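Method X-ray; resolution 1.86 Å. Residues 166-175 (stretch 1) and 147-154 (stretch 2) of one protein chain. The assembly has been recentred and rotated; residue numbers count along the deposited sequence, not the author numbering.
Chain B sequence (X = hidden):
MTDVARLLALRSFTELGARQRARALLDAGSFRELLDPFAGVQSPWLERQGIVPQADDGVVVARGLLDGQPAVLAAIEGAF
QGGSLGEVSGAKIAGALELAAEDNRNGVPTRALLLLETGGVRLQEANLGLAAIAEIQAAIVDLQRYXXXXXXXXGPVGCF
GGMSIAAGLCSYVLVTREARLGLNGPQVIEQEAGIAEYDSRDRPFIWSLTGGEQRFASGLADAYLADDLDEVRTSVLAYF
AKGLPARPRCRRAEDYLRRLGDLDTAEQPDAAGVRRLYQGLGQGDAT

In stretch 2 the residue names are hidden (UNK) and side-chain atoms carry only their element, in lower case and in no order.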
# COMPACT_ATOMS: atom_id res chain seq x y z
N ALA B 166 3.20 3.77 0.45
CA ALA B 166 4.47 3.34 -0.14
C ALA B 166 5.63 4.14 0.45
O ALA B 166 6.67 3.58 0.78
CB ALA B 166 4.44 3.48 -1.66
N ALA B 167 5.44 5.44 0.59
CA ALA B 167 6.46 6.29 1.20
C ALA B 167 6.77 5.80 2.62
O ALA B 167 7.93 5.72 3.03
CB ALA B 167 6.01 7.75 1.21
N GLY B 168 5.72 5.45 3.36
CA GLY B 168 5.86 4.95 4.72
C GLY B 168 6.63 3.63 4.79
O GLY B 168 7.16 3.30 5.85
N LEU B 169 6.67 2.88 3.69
CA LEU B 169 7.47 1.64 3.65
C LEU B 169 8.94 1.90 3.38
O LEU B 169 9.79 1.08 3.74
CB LEU B 169 6.98 0.70 2.56
CG LEU B 169 5.55 0.21 2.66
CD1 LEU B 169 5.19 -0.40 1.31
CD2 LEU B 169 5.44 -0.81 3.77
N CYS B 170 9.25 3.01 2.70
CA CYS B 170 10.62 3.28 2.28
C CYS B 170 11.56 3.47 3.47
O CYS B 170 11.16 4.07 4.47
CB CYS B 170 10.67 4.52 1.38
SG CYS B 170 9.92 4.23 -0.25
N SER B 171 12.79 2.97 3.35
CA SER B 171 13.80 3.11 4.41
C SER B 171 14.01 4.54 4.86
O SER B 171 14.13 4.82 6.06
CB SER B 171 15.16 2.55 3.94
OG SER B 171 15.09 1.14 3.76
N TYR B 172 14.09 5.45 3.90
CA TYR B 172 14.32 6.86 4.22
C TYR B 172 13.38 7.75 3.44
O TYR B 172 13.20 7.55 2.25
CB TYR B 172 15.78 7.26 3.93
CG TYR B 172 16.76 6.38 4.66
CD1 TYR B 172 16.89 6.45 6.05
CD2 TYR B 172 17.52 5.44 3.97
CE1 TYR B 172 17.78 5.62 6.73
CE2 TYR B 172 18.42 4.61 4.64
CZ TYR B 172 18.54 4.71 6.02
OH TYR B 172 19.43 3.88 6.67
N VAL B 173 12.81 8.74 4.13
CA VAL B 173 11.92 9.71 3.50
C VAL B 173 12.49 11.12 3.67
O VAL B 173 12.68 11.59 4.80
CB VAL B 173 10.49 9.68 4.11
CG1 VAL B 173 9.63 10.77 3.48
CG2 VAL B 173 9.86 8.30 3.91
N LEU B 174 12.77 11.77 2.54
CA LEU B 174 13.38 13.10 2.58
C LEU B 174 12.36 14.11 2.09
O LEU B 174 11.72 13.89 1.06
CB LEU B 174 14.65 13.16 1.72
CG LEU B 174 15.61 11.95 1.75
CD1 LEU B 174 16.91 12.22 0.98
CD2 LEU B 174 15.87 11.47 3.16
N VAL B 175 12.21 15.20 2.82
CA VAL B 175 11.20 16.19 2.45
C VAL B 175 11.78 17.61 2.43
O VAL B 175 12.78 17.90 3.08
CB VAL B 175 10.00 16.16 3.41
CG1 VAL B 175 9.27 14.81 3.33
CG2 VAL B 175 10.47 16.46 4.85
N UNK B 147 18.60 -3.52 -0.17
CA UNK B 147 19.02 -2.12 -0.29
C UNK B 147 17.91 -1.19 0.18
O UNK B 147 16.73 -1.47 -0.07
o UNK B 147 22.07 -1.17 -1.19
c UNK B 147 21.86 -2.24 -1.76
n UNK B 147 22.78 -3.17 -1.88
c UNK B 147 20.50 -2.55 -2.39
c UNK B 147 19.35 -1.77 -1.76
N UNK B 148 18.27 -0.09 0.85
CA UNK B 148 17.27 0.91 1.22
C UNK B 148 16.69 1.60 -0.02
O UNK B 148 17.42 1.87 -0.97
c UNK B 148 19.46 1.80 1.53
c UNK B 148 18.07 1.90 2.08
c UNK B 148 19.63 0.33 1.24
N UNK B 149 15.38 1.83 -0.02
CA UNK B 149 14.76 2.69 -1.02
C UNK B 149 14.68 4.08 -0.40
O UNK B 149 14.28 4.22 0.76
c UNK B 149 13.35 2.21 -1.41
c UNK B 149 12.71 3.19 -2.39
c UNK B 149 13.42 0.80 -2.00
N UNK B 150 15.09 5.09 -1.15
CA UNK B 150 14.98 6.46 -0.69
C UNK B 150 13.82 7.11 -1.42
O UNK B 150 13.73 7.01 -2.64
c UNK B 150 17.44 6.61 -0.15
c UNK B 150 16.10 8.70 -0.55
c UNK B 150 16.28 7.24 -0.93
N UNK B 151 12.94 7.75 -0.66
CA UNK B 151 11.83 8.51 -1.23
C UNK B 151 12.03 9.99 -0.98
O UNK B 151 12.28 10.41 0.15
c UNK B 151 10.50 8.07 -0.62
N UNK B 152 11.91 10.77 -2.04
CA UNK B 152 12.06 12.21 -1.98
C UNK B 152 10.71 12.84 -2.32
O UNK B 152 10.11 12.55 -3.36
c UNK B 152 13.17 14.21 -3.07
c UNK B 152 14.54 12.16 -2.51
c UNK B 152 13.16 12.70 -2.96
N UNK B 153 10.21 13.65 -1.40
CA UNK B 153 8.95 14.36 -1.58
C UNK B 153 9.27 15.85 -1.49
O UNK B 153 9.59 16.35 -0.42
c UNK B 153 7.30 11.94 0.85
c UNK B 153 7.92 13.97 -0.51
c UNK B 153 7.77 12.44 -0.48
c UNK B 153 6.58 14.64 -0.79
N UNK B 154 9.26 16.54 -2.62
CA UNK B 154 9.76 17.92 -2.62
C UNK B 154 8.67 18.94 -2.89
O UNK B 154 8.88 20.13 -2.68
c UNK B 154 10.88 18.07 -3.65

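Position 147 carries three side-chain carbons in an unbranched run, the third bearing one oxygen and one nitrogen, and none of these atoms touches stretch 1. This is a carboxamide on a two-carbon linker, and the residue is Gln 147. Its CA-to-CB bond points away from stretch 1, and its amide nitrogen is hydrogen-bonded elsewhere in the structure.

At position 148 three carbons close a ring onto the backbone N and lie beside Ser 171 and the ring of Tyr 172. Such a closure is unique to proline among the standard residues: Pro 148. Pro 148 CB packs 3.7 Å from Tyr 172 CE2, and Pro 148 CA lies 3.4 Å from Ser 171 OG.

Position 149 has three side-chain carbons, one carrying the other two, and they rest against the sulfur of Cys 170. The fork at the first carbon identifies Val 149, in the t rotamer. Val 149 CG1 is 3.7 Å from Cys 170 SG, while Val 149 O accepts a weak hydrogen bond from Tyr 172 N at 3.4 Å.

The same three-carbon fork recurs at position 150, on the side of the sheet that also bears Tyr 172 and Leu 174, and it touches both. It is Val 150, again t. Val 150 CG1 approaches Leu 174 CD1 to 3.9 Å, and Val 150 CG2 sits at the edge of the tyrosine ring, 4.3 Å from Tyr 172 CD2.

A single carbon is all that position 151 carries; it lies on the other side of the sheet, against Cys 170. The residue is Ala 151, and Ala 151 CB is 3.9 Å from Cys 170 SG. Its backbone works at both ends: Ala 151 N donates to Tyr 172 O at 2.9 Å, and Ala 151 O accepts from Leu 174 N at 2.8 Å.

Position 152 returns to the tyrosine side with three carbons forked at the first, near Leu 174, hence Val 152. Contact here is lighter, with Val 152 CG2 4.2 Å from Leu 174 CD1.

Four carbons, forked at the first and with one arm two carbons long, touch Val 173, Val 175 and Ala 167 and mark position 153 as Ile 153. The long arm brings Ile 153 CD1 to 3.7 Å from Val 173 CG1 and to 4.4 Å from Ala 167 CB, so this side chain reaches back to the helix as well as to the neighbouring strand. Ile 153 N donates to Leu 174 O at 2.9 Å.

Position 154 has one carbon, which makes no contact with stretch 1; it is Ala 154.

The contact is a parallel pairing of two strands, with Tyr 172 to Val 175 in register with Val 150 to Ile 153. Three nearly linear hydrogen bonds fix that register, as Tyr 172 O, Leu 174 N and Leu 174 O engage alternate residues of the partner. Val 175 CA, 3.3 Å from Ile 153 O, adds a CA-H...O contact. Alternation sorts the side chains: Tyr 172 and Leu 174 share one face with Val 150 and Val 152, whereas Val 173 and Val 175 lie with Ala 151 and Ile 153. Apolar packing thus backs the ladder on both faces.

Stretch 2 (147-154) QPVVAVIA
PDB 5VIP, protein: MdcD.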